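Long-range contacts in DyP (PDB 3VXJ), which probably uses peroxide to oxidise dyes and phenolic compounds at a heme b centre: residues 392-402 with 413-422; 41-50 with 64-72. All coordinates share one frame; numbering follows the deposited sequence.

Contact 1 (392-402 with 413-422); sequences PIIGQTTPRTV and TFTVPLFVIP. With HEM (protoporphyrin IX containing Fe), chain B.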
loop_
_atom_site.group_PDB
_atom_site.type_symbol
_atom_site.label_atom_id
_atom_site.label_comp_id
_atom_site.label_asym_id
_atom_site.label_seq_id
_atom_site.Cartn_x
_atom_site.Cartn_y
_atom_site.Cartn_z
ATOM N N PRO A 392 -1.891 14.053 -7.425
ATOM C CA PRO A 392 -0.862 14.868 -6.764
ATOM C C PRO A 392 0.011 14.159 -5.729
ATOM O O PRO A 392 1.116 14.639 -5.472
ATOM C CB PRO A 392 -1.668 15.993 -6.098
ATOM C CG PRO A 392 -3.055 15.414 -5.934
ATOM C CD PRO A 392 -3.249 14.569 -7.167
ATOM N N ILE A 393 -0.458 13.059 -5.136
ATOM C CA ILE A 393 0.324 12.366 -4.119
ATOM C C ILE A 393 1.354 11.421 -4.739
ATOM O O ILE A 393 2.549 11.541 -4.444
ATOM C CB ILE A 393 -0.590 11.665 -3.088
ATOM C CG1 ILE A 393 -1.599 12.669 -2.483
ATOM C CG2 ILE A 393 0.223 10.971 -1.990
ATOM C CD1 ILE A 393 -0.994 13.981 -1.937
ATOM N N ILE A 394 0.916 10.496 -5.596
ATOM C CA ILE A 394 1.854 9.515 -6.173
ATOM C C ILE A 394 1.903 9.459 -7.703
ATOM O O ILE A 394 2.623 8.645 -8.255
ATOM C CB ILE A 394 1.747 8.077 -5.538
ATOM C CG1 ILE A 394 0.303 7.597 -5.426
ATOM C CG2 ILE A 394 2.449 8.037 -4.174
ATOM C CD1 ILE A 394 -0.284 7.097 -6.733
ATOM N N GLY A 395 1.170 10.325 -8.396
ATOM C CA GLY A 395 1.278 10.384 -9.858
ATOM C C GLY A 395 2.672 10.821 -10.281
ATOM O O GLY A 395 3.254 11.734 -9.686
ATOM N N GLN A 396 3.227 10.193 -11.315
ATOM C CA GLN A 396 4.637 10.459 -11.650
ATOM C C GLN A 396 4.955 11.143 -12.982
ATOM O O GLN A 396 6.101 11.541 -13.229
ATOM C CB GLN A 396 5.495 9.224 -11.400
ATOM C CG GLN A 396 5.620 8.957 -9.907
ATOM C CD GLN A 396 6.710 7.986 -9.574
ATOM O OE1 GLN A 396 7.625 8.308 -8.814
ATOM N NE2 GLN A 396 6.628 6.785 -10.129
ATOM N N THR A 397 3.943 11.287 -13.820
ATOM C CA THR A 397 4.059 11.929 -15.121
ATOM C C THR A 397 4.399 13.407 -14.956
ATOM O O THR A 397 3.837 14.083 -14.084
ATOM C CB THR A 397 2.704 11.809 -15.820
ATOM O OG1 THR A 397 2.284 10.438 -15.806
ATOM C CG2 THR A 397 2.741 12.337 -17.243
ATOM N N THR A 398 5.298 13.909 -15.803
ATOM C CA THR A 398 5.640 15.330 -15.797
ATOM C C THR A 398 5.115 16.021 -17.054
ATOM O O THR A 398 5.175 15.448 -18.144
ATOM C CB THR A 398 7.155 15.561 -15.675
ATOM O OG1 THR A 398 7.821 14.939 -16.774
ATOM C CG2 THR A 398 7.693 14.989 -14.367
ATOM N N PRO A 399 4.593 17.257 -16.910
ATOM C CA PRO A 399 4.477 17.995 -15.652
ATOM C C PRO A 399 3.405 17.405 -14.735
ATOM O O PRO A 399 2.415 16.847 -15.220
ATOM C CB PRO A 399 4.063 19.399 -16.111
ATOM C CG PRO A 399 3.337 19.168 -17.381
ATOM C CD PRO A 399 4.092 18.050 -18.048
ATOM N N ARG A 400 3.611 17.531 -13.426
ATOM C CA ARG A 400 2.662 17.008 -12.433
ATOM C C ARG A 400 1.511 17.992 -12.238
ATOM O O ARG A 400 1.338 18.586 -11.159
ATOM C CB ARG A 400 3.355 16.723 -11.093
ATOM C CG ARG A 400 4.535 15.769 -11.175
ATOM C CD ARG A 400 5.018 15.353 -9.801
ATOM N NE ARG A 400 4.143 14.348 -9.210
ATOM C CZ ARG A 400 3.334 14.537 -8.164
ATOM N NH1 ARG A 400 3.268 15.695 -7.530
ATOM N NH2 ARG A 400 2.603 13.533 -7.728
ATOM N N THR A 401 0.722 18.169 -13.292
ATOM C CA THR A 401 -0.350 19.151 -13.288
ATOM C C THR A 401 -1.677 18.462 -13.007
ATOM O O THR A 401 -2.018 17.463 -13.646
ATOM C CB THR A 401 -0.367 19.938 -14.614
ATOM O OG1 THR A 401 0.914 20.554 -14.782
ATOM C CG2 THR A 401 -1.434 21.020 -14.602
ATOM N N VAL A 402 -2.412 18.997 -12.033
ATOM C CA VAL A 402 -3.734 18.491 -11.685
ATOM C C VAL A 402 -4.756 19.636 -11.667
ATOM O O VAL A 402 -4.456 20.736 -11.213
ATOM C CB VAL A 402 -3.711 17.723 -10.332
ATOM C CG1 VAL A 402 -3.337 18.643 -9.173
ATOM C CG2 VAL A 402 -5.036 17.009 -10.076
ATOM N N THR A 413 -5.368 25.055 -12.696
ATOM C CA THR A 413 -4.473 23.914 -12.561
ATOM C C THR A 413 -3.399 24.181 -11.516
ATOM O O THR A 413 -2.947 25.313 -11.325
ATOM C CB THR A 413 -3.825 23.520 -13.902
ATOM O OG1 THR A 413 -2.967 24.568 -14.339
ATOM C CG2 THR A 413 -4.889 23.255 -14.961
ATOM N N PHE A 414 -3.014 23.112 -10.835
ATOM C CA PHE A 414 -1.949 23.152 -9.853
ATOM C C PHE A 414 -0.816 22.271 -10.372
ATOM O O PHE A 414 -1.052 21.120 -10.755
ATOM C CB PHE A 414 -2.460 22.632 -8.498
ATOM C CG PHE A 414 -3.468 23.537 -7.824
ATOM C CD1 PHE A 414 -3.133 24.221 -6.657
ATOM C CD2 PHE A 414 -4.759 23.683 -8.339
ATOM C CE1 PHE A 414 -4.055 25.047 -6.021
ATOM C CE2 PHE A 414 -5.687 24.525 -7.716
ATOM C CZ PHE A 414 -5.333 25.201 -6.554
ATOM N N THR A 415 0.399 22.807 -10.408
ATOM C CA THR A 415 1.573 21.999 -10.727
ATOM C C THR A 415 2.273 21.688 -9.409
ATOM O O THR A 415 2.799 22.570 -8.729
ATOM C CB THR A 415 2.498 22.683 -11.752
ATOM O OG1 THR A 415 1.775 22.885 -12.975
ATOM C CG2 THR A 415 3.721 21.814 -12.047
ATOM N N VAL A 416 2.249 20.414 -9.045
ATOM C CA VAL A 416 2.547 20.001 -7.681
ATOM C C VAL A 416 3.941 19.364 -7.631
ATOM O O VAL A 416 4.209 18.411 -8.360
ATOM C CB VAL A 416 1.464 19.015 -7.183
ATOM C CG1 VAL A 416 1.710 18.625 -5.734
ATOM C CG2 VAL A 416 0.067 19.628 -7.337
ATOM N N PRO A 417 4.843 19.894 -6.780
ATOM C CA PRO A 417 6.130 19.211 -6.597
ATOM C C PRO A 417 5.908 17.778 -6.117
ATOM O O PRO A 417 4.931 17.513 -5.412
ATOM C CB PRO A 417 6.802 20.017 -5.479
ATOM C CG PRO A 417 6.153 21.347 -5.506
ATOM C CD PRO A 417 4.731 21.090 -5.928
ATOM N N LEU A 418 6.803 16.862 -6.477
ATOM C CA LEU A 418 6.690 15.491 -5.987
ATOM C C LEU A 418 7.117 15.426 -4.520
ATOM O O LEU A 418 8.242 15.795 -4.174
ATOM C CB LEU A 418 7.519 14.532 -6.847
ATOM C CG LEU A 418 7.343 13.021 -6.607
ATOM C CD1 LEU A 418 5.902 12.525 -6.758
ATOM C CD2 LEU A 418 8.277 12.220 -7.520
ATOM N N PHE A 419 6.207 14.976 -3.658
ATOM C CA PHE A 419 6.478 14.874 -2.223
ATOM C C PHE A 419 6.709 13.432 -1.769
ATOM O O PHE A 419 6.952 13.178 -0.579
ATOM C CB PHE A 419 5.327 15.466 -1.408
ATOM C CG PHE A 419 4.974 16.875 -1.771
ATOM C CD1 PHE A 419 5.899 17.901 -1.612
ATOM C CD2 PHE A 419 3.707 17.179 -2.237
ATOM C CE1 PHE A 419 5.567 19.221 -1.942
ATOM C CE2 PHE A 419 3.362 18.497 -2.570
ATOM C CZ PHE A 419 4.294 19.508 -2.422
ATOM N N VAL A 420 6.612 12.504 -2.716
ATOM C CA VAL A 420 6.747 11.077 -2.454
ATOM C C VAL A 420 7.796 10.541 -3.416
ATOM O O VAL A 420 7.607 10.572 -4.629
ATOM C CB VAL A 420 5.408 10.324 -2.659
ATOM C CG1 VAL A 420 5.607 8.826 -2.466
ATOM C CG2 VAL A 420 4.335 10.848 -1.694
ATOM N N ILE A 421 8.913 10.070 -2.874
ATOM C CA ILE A 421 10.058 9.676 -3.681
ATOM C C ILE A 421 10.271 8.167 -3.573
ATOM O O ILE A 421 10.565 7.669 -2.485
ATOM C CB ILE A 421 11.345 10.379 -3.192
ATOM C CG1 ILE A 421 11.140 11.898 -3.051
ATOM C CG2 ILE A 421 12.524 10.058 -4.110
ATOM C CD1 ILE A 421 10.875 12.645 -4.354
ATOM N N PRO A 422 10.107 7.425 -4.684
ATOM C CA PRO A 422 10.418 5.992 -4.626
ATOM C C PRO A 422 11.920 5.763 -4.477
ATOM O O PRO A 422 12.719 6.272 -5.276
ATOM C CB PRO A 422 9.909 5.463 -5.980
ATOM C CG PRO A 422 8.956 6.530 -6.489
ATOM C CD PRO A 422 9.541 7.820 -5.990
HETATM C CHA HEM B . -5.917 5.136 0.025
HETATM C CHB HEM B . -1.973 7.525 1.475
HETATM C CHC HEM B . 0.621 5.478 -2.057
HETATM C CHD HEM B . -3.300 3.049 -3.506
HETATM C C1A HEM B . -5.086 5.985 0.702
HETATM C C2A HEM B . -5.480 6.855 1.787
HETATM C C3A HEM B . -4.381 7.525 2.180
HETATM C C4A HEM B . -3.269 7.072 1.376
HETATM C CMA HEM B . -4.274 8.571 3.305
HETATM C CAA HEM B . -6.925 7.009 2.312
HETATM C CBA HEM B . -7.326 6.032 3.419
HETATM C CGA HEM B . -7.539 4.615 2.942
HETATM O O1A HEM B . -8.529 4.327 2.236
HETATM O O2A HEM B . -6.705 3.741 3.309
HETATM C C1B HEM B . -0.918 7.172 0.657
HETATM C C2B HEM B . 0.439 7.662 0.768
HETATM C C3B HEM B . 1.162 7.089 -0.212
HETATM C C4B HEM B . 0.276 6.215 -0.951
HETATM C CMB HEM B . 0.905 8.681 1.831
HETATM C CAB HEM B . 2.665 7.257 -0.524
HETATM C CBB HEM B . 3.544 7.639 0.405
HETATM C C1C HEM B . -0.229 4.680 -2.781
HETATM C C2C HEM B . 0.117 3.949 -3.985
HETATM C C3C HEM B . -0.975 3.286 -4.397
HETATM C C4C HEM B . -2.035 3.579 -3.456
HETATM C CMC HEM B . 1.516 3.954 -4.629
HETATM C CAC HEM B . -1.146 2.350 -5.622
HETATM C CBC HEM B . -0.536 2.597 -6.790
HETATM C C1D HEM B . -4.329 3.341 -2.649
HETATM C C2D HEM B . -5.608 2.675 -2.681
HETATM C C3D HEM B . -6.417 3.326 -1.603
HETATM C C4D HEM B . -5.555 4.318 -1.011
HETATM C CMD HEM B . -6.104 1.553 -3.607
HETATM C CAD HEM B . -7.873 2.970 -1.270
HETATM C CBD HEM B . -8.763 3.706 -2.268
HETATM C CGD HEM B . -10.217 3.386 -2.055
HETATM O O1D HEM B . -11.020 4.352 -1.947
HETATM O O2D HEM B . -10.582 2.189 -1.998
HETATM N NA HEM B . -3.746 6.162 0.467
HETATM N NB HEM B . -0.999 6.309 -0.429
HETATM N NC HEM B . -1.560 4.458 -2.514
HETATM N ND HEM B . -4.314 4.288 -1.628
HETATM FE FE HEM B . -2.663 5.360 -1.070
HETATM O O HOH W 1 3.503 14.121 -3.972
HETATM O O HOH W 2 6.211 8.958 -6.317
HETATM O O HOH W 3 -2.260 3.892 0.216
#
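R400 turns CG anti to its carbonyl carbon (chi1 -56°) and bends at chi3 (77°). This carries its guanidinium to V416 O, with one face against L418. The residue sits at the open end of a beta hairpin, strands 401-403 and 413-415. V402 and F414 form a hydrogen-bonded antiparallel pair. T401 and T415 form the non-hydrogen-bonded pair next to it, with their OG1 atoms hydrogen-bonded at 3.1 Å. V416 N donates to R400 O at 2.9 Å, nearly straight (170°).

The guanidinium holds three carbonyls. NH1 and NH2 grip P392 O end-on, both from the same face of its plane. NE and NH2 grip G395 O side-on, with NH2 at 2.7 Å from G395 O on a lone pair. NH1 also reaches V416 O at 3.0 Å, from above the carbonyl plane. L418 crosses the arginine at about a right angle and lays CD1 over one guanidinium face, 3.5 Å from NE of R400. An alanine here removes these donors, and G395 O and V416 O would probably be left without their mate and the 392-400 loop less firmly tied to V416 and L418.

Water 1 accepts from F419 N and donates to P392 O and I393 O. Water 2 links Q396 OE1 to V420 O, and NE2 of Q396 is hydrogen-bonded to D103. At the heme end, I394 and V420 lie side by side, and I394 also packs beside the axial ligand H308. I394 CG2 meets heme CAB, and V420 CG1 lies 3.7 Å from the vinyl carbon CBB of the heme.

Contact 2 (41-50 with 64-72); sequences LKTYVPERIT and LAFVNLGFS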
loop_
_atom_site.group_PDB
_atom_site.type_symbol
_atom_site.label_atom_id
_atom_site.label_comp_id
_atom_site.label_asym_id
_atom_site.label_seq_id
_atom_site.Cartn_x
_atom_site.Cartn_y
_atom_site.Cartn_z
ATOM N N LEU A 41 13.727 -23.632 6.514
ATOM C CA LEU A 41 12.360 -23.193 6.238
ATOM C C LEU A 41 11.323 -24.162 6.801
ATOM O O LEU A 41 10.324 -23.735 7.382
ATOM C CB LEU A 41 12.151 -22.995 4.735
ATOM C CG LEU A 41 10.820 -22.354 4.331
ATOM C CD1 LEU A 41 10.673 -20.977 4.966
ATOM C CD2 LEU A 41 10.707 -22.248 2.829
ATOM N N LYS A 42 11.568 -25.460 6.637
ATOM C CA LYS A 42 10.682 -26.481 7.187
ATOM C C LYS A 42 10.616 -26.428 8.714
ATOM O O LYS A 42 9.576 -26.722 9.294
ATOM C CB LYS A 42 11.083 -27.871 6.690
ATOM C CG LYS A 42 10.696 -28.118 5.236
ATOM C CD LYS A 42 11.271 -29.422 4.696
ATOM C CE LYS A 42 10.512 -29.879 3.459
ATOM N NZ LYS A 42 11.071 -31.128 2.858
ATOM N N THR A 43 11.722 -26.046 9.351
ATOM C CA THR A 43 11.759 -25.802 10.792
ATOM C C THR A 43 10.966 -24.545 11.156
ATOM O O THR A 43 10.198 -24.525 12.122
ATOM C CB THR A 43 13.213 -25.600 11.279
ATOM O OG1 THR A 43 13.995 -26.749 10.938
ATOM C CG2 THR A 43 13.260 -25.397 12.780
ATOM N N TYR A 44 11.177 -23.496 10.375
ATOM C CA TYR A 44 10.656 -22.170 10.678
ATOM C C TYR A 44 9.138 -22.041 10.513
ATOM O O TYR A 44 8.465 -21.467 11.370
ATOM C CB TYR A 44 11.382 -21.141 9.808
ATOM C CG TYR A 44 11.146 -19.714 10.226
ATOM C CD1 TYR A 44 11.818 -19.180 11.322
ATOM C CD2 TYR A 44 10.260 -18.896 9.524
ATOM C CE1 TYR A 44 11.606 -17.873 11.715
ATOM C CE2 TYR A 44 10.031 -17.589 9.907
ATOM C CZ TYR A 44 10.709 -17.081 11.001
ATOM O OH TYR A 44 10.493 -15.786 11.394
ATOM N N VAL A 45 8.602 -22.590 9.427
ATOM C CA VAL A 45 7.219 -22.300 9.036
ATOM C C VAL A 45 6.170 -22.660 10.102
ATOM O O VAL A 45 5.395 -21.789 10.495
ATOM C CB VAL A 45 6.875 -22.878 7.637
ATOM C CG1 VAL A 45 5.369 -22.789 7.349
ATOM C CG2 VAL A 45 7.654 -22.153 6.571
ATOM N N PRO A 46 6.163 -23.917 10.598
ATOM C CA PRO A 46 5.133 -24.263 11.583
ATOM C C PRO A 46 5.233 -23.456 12.874
ATOM O O PRO A 46 4.231 -23.281 13.567
ATOM C CB PRO A 46 5.397 -25.752 11.875
ATOM C CG PRO A 46 6.800 -25.988 11.436
ATOM C CD PRO A 46 7.019 -25.076 10.278
ATOM N N GLU A 47 6.430 -22.962 13.182
ATOM C CA GLU A 47 6.684 -22.219 14.417
ATOM C C GLU A 47 6.305 -20.740 14.356
ATOM O O GLU A 47 5.854 -20.170 15.351
ATOM C CB GLU A 47 8.161 -22.343 14.826
ATOM C CG GLU A 47 8.641 -23.770 15.089
ATOM C CD GLU A 47 7.721 -24.565 16.007
ATOM O OE1 GLU A 47 7.430 -24.097 17.132
ATOM O OE2 GLU A 47 7.293 -25.670 15.602
ATOM N N ARG A 48 6.495 -20.130 13.190
ATOM C CA ARG A 48 6.514 -18.669 13.087
ATOM C C ARG A 48 5.581 -18.033 12.059
ATOM O O ARG A 48 5.220 -16.864 12.201
ATOM C CB ARG A 48 7.942 -18.186 12.816
ATOM C CG ARG A 48 8.945 -18.519 13.926
ATOM C CD ARG A 48 8.777 -17.610 15.133
ATOM N NE ARG A 48 9.824 -17.849 16.123
ATOM C CZ ARG A 48 9.620 -18.300 17.357
ATOM N NH1 ARG A 48 8.390 -18.555 17.788
ATOM N NH2 ARG A 48 10.652 -18.482 18.168
ATOM N N ILE A 49 5.219 -18.763 11.008
ATOM C CA ILE A 49 4.450 -18.137 9.924
ATOM C C ILE A 49 2.977 -18.034 10.311
ATOM O O ILE A 49 2.316 -19.044 10.570
ATOM C CB ILE A 49 4.653 -18.836 8.563
ATOM C CG1 ILE A 49 6.124 -18.731 8.105
ATOM C CG2 ILE A 49 3.692 -18.255 7.506
ATOM C CD1 ILE A 49 6.621 -17.325 7.713
ATOM N N THR A 50 2.483 -16.801 10.337
ATOM C CA THR A 50 1.180 -16.470 10.893
ATOM C C THR A 50 0.070 -16.457 9.848
ATOM O O THR A 50 0.133 -15.696 8.873
ATOM C CB THR A 50 1.255 -15.103 11.595
ATOM O OG1 THR A 50 2.435 -15.057 12.411
ATOM C CG2 THR A 50 0.031 -14.881 12.457
ATOM N N LEU A 64 3.616 -12.976 20.060
ATOM C CA LEU A 64 4.133 -11.631 20.269
ATOM C C LEU A 64 4.480 -10.954 18.945
ATOM O O LEU A 64 4.415 -9.735 18.829
ATOM C CB LEU A 64 5.361 -11.676 21.175
ATOM C CG LEU A 64 5.912 -10.333 21.653
ATOM C CD1 LEU A 64 4.873 -9.565 22.470
ATOM C CD2 LEU A 64 7.162 -10.567 22.474
ATOM N N ALA A 65 4.853 -11.758 17.955
ATOM C CA ALA A 65 5.096 -11.250 16.615
ATOM C C ALA A 65 4.453 -12.137 15.564
ATOM O O ALA A 65 4.361 -13.355 15.721
ATOM C CB ALA A 65 6.591 -11.093 16.359
ATOM N N PHE A 66 4.009 -11.500 14.485
ATOM C CA PHE A 66 3.502 -12.190 13.314
ATOM C C PHE A 66 4.621 -12.207 12.292
ATOM O O PHE A 66 5.331 -11.208 12.128
ATOM C CB PHE A 66 2.307 -11.441 12.712
ATOM C CG PHE A 66 1.182 -11.169 13.682
ATOM C CD1 PHE A 66 0.874 -12.063 14.708
ATOM C CD2 PHE A 66 0.405 -10.018 13.545
ATOM C CE1 PHE A 66 -0.179 -11.808 15.590
ATOM C CE2 PHE A 66 -0.654 -9.756 14.424
ATOM C CZ PHE A 66 -0.944 -10.656 15.448
ATOM N N VAL A 67 4.774 -13.319 11.581
ATOM C CA VAL A 67 5.753 -13.374 10.490
ATOM C C VAL A 67 5.121 -13.910 9.212
ATOM O O VAL A 67 4.413 -14.913 9.225
ATOM C CB VAL A 67 7.010 -14.219 10.844
ATOM C CG1 VAL A 67 8.089 -14.047 9.757
ATOM C CG2 VAL A 67 7.561 -13.823 12.217
ATOM N N ASN A 68 5.352 -13.191 8.114
ATOM C CA ASN A 68 5.012 -13.655 6.778
ATOM C C ASN A 68 6.274 -13.648 5.911
ATOM O O ASN A 68 7.286 -13.041 6.275
ATOM C CB ASN A 68 3.918 -12.785 6.152
ATOM C CG ASN A 68 2.496 -13.121 6.646
ATOM O OD1 ASN A 68 1.536 -12.530 6.156
ATOM N ND2 ASN A 68 2.354 -14.042 7.623
ATOM N N LEU A 69 6.211 -14.327 4.768
ATOM C CA LEU A 69 7.390 -14.565 3.951
ATOM C C LEU A 69 7.037 -14.594 2.471
ATOM O O LEU A 69 6.165 -15.356 2.038
ATOM C CB LEU A 69 8.066 -15.880 4.372
ATOM C CG LEU A 69 9.250 -16.422 3.558
ATOM C CD1 LEU A 69 10.446 -15.471 3.579
ATOM C CD2 LEU A 69 9.652 -17.776 4.105
ATOM N N GLY A 70 7.722 -13.751 1.703
ATOM C CA GLY A 70 7.566 -13.718 0.254
ATOM C C GLY A 70 8.883 -13.911 -0.472
ATOM O O GLY A 70 9.963 -13.663 0.076
ATOM N N PHE A 71 8.784 -14.351 -1.723
ATOM C CA PHE A 71 9.943 -14.598 -2.578
ATOM C C PHE A 71 9.872 -13.811 -3.867
ATOM O O PHE A 71 8.807 -13.663 -4.454
ATOM C CB PHE A 71 10.040 -16.091 -2.923
ATOM C CG PHE A 71 10.321 -16.955 -1.740
ATOM C CD1 PHE A 71 11.627 -17.161 -1.312
ATOM C CD2 PHE A 71 9.278 -17.523 -1.019
ATOM C CE1 PHE A 71 11.893 -17.939 -0.189
ATOM C CE2 PHE A 71 9.534 -18.312 0.108
ATOM C CZ PHE A 71 10.846 -18.517 0.514
ATOM N N SER A 72 11.018 -13.322 -4.313
ATOM C CA SER A 72 11.135 -12.723 -5.627
ATOM C C SER A 72 11.313 -13.843 -6.646
ATOM O O SER A 72 11.509 -14.996 -6.287
ATOM C CB SER A 72 12.354 -11.811 -5.662
ATOM O OG SER A 72 13.530 -12.606 -5.670
HETATM O O HOH W 4 5.185 -15.811 14.822
#
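T50 and V67 meet through both backbone polar groups of V67. T50 N donates to V67 O at 2.9 Å. V67 N donates to T50 OG1 at 3.0 Å, with OG1 placed there by lying anti to the carbonyl carbon of T50 (chi1 -46°). The N68 amide closes the group. Its ND2 gives one hydrogen to a lone pair of T50 O at 3.0 Å, and also reaches V67 O from above the carbonyl plane. Beside this, the edge of the Y44 ring meets V67, with OH 3.4 Å from CG1 of V67. I49 CD1 packs on L69 CB. L41 CD1 presses on L69 CD2 at 3.5 Å, a tight pair.

One step out, water 4 joins R48 O to A65 O. N68 OD1 takes D14 N, which helps hold the amide in its rotation. R48 forms a salt bridge with D137, and F142 meets the Y44 ring edge-to-face. The helix 34-48 is the crossover of a beta-alpha-beta unit, and it packs on the outermost strand 65-71 of the ferredoxin-like sheet. F66 and N68 bond to strand 119-125, whereas the backbone N and O of V67 point to the other side, toward T50. T50 thus probably satisfies these buried polar atoms from a loop.

How the contacts relate
From the N terminus, contact 2 comes first. It closes the loop of 13 residues between 50 and 64, tying helix 34-48 and its end to the edge strand of the first four-stranded sheet. Contact 1 follows much later and closes the 10 residues between 402 and 413. The two are in series, so neither nests in nor crosses the other. Their centres are 38 Å apart, on opposite sides of the chain's centre, and their nearest atoms are about 17 Å apart. Strand 420-430 links them: it starts in contact 1, forms an edge of the second sheet, and near its end F429 bonds to F71 of contact 2.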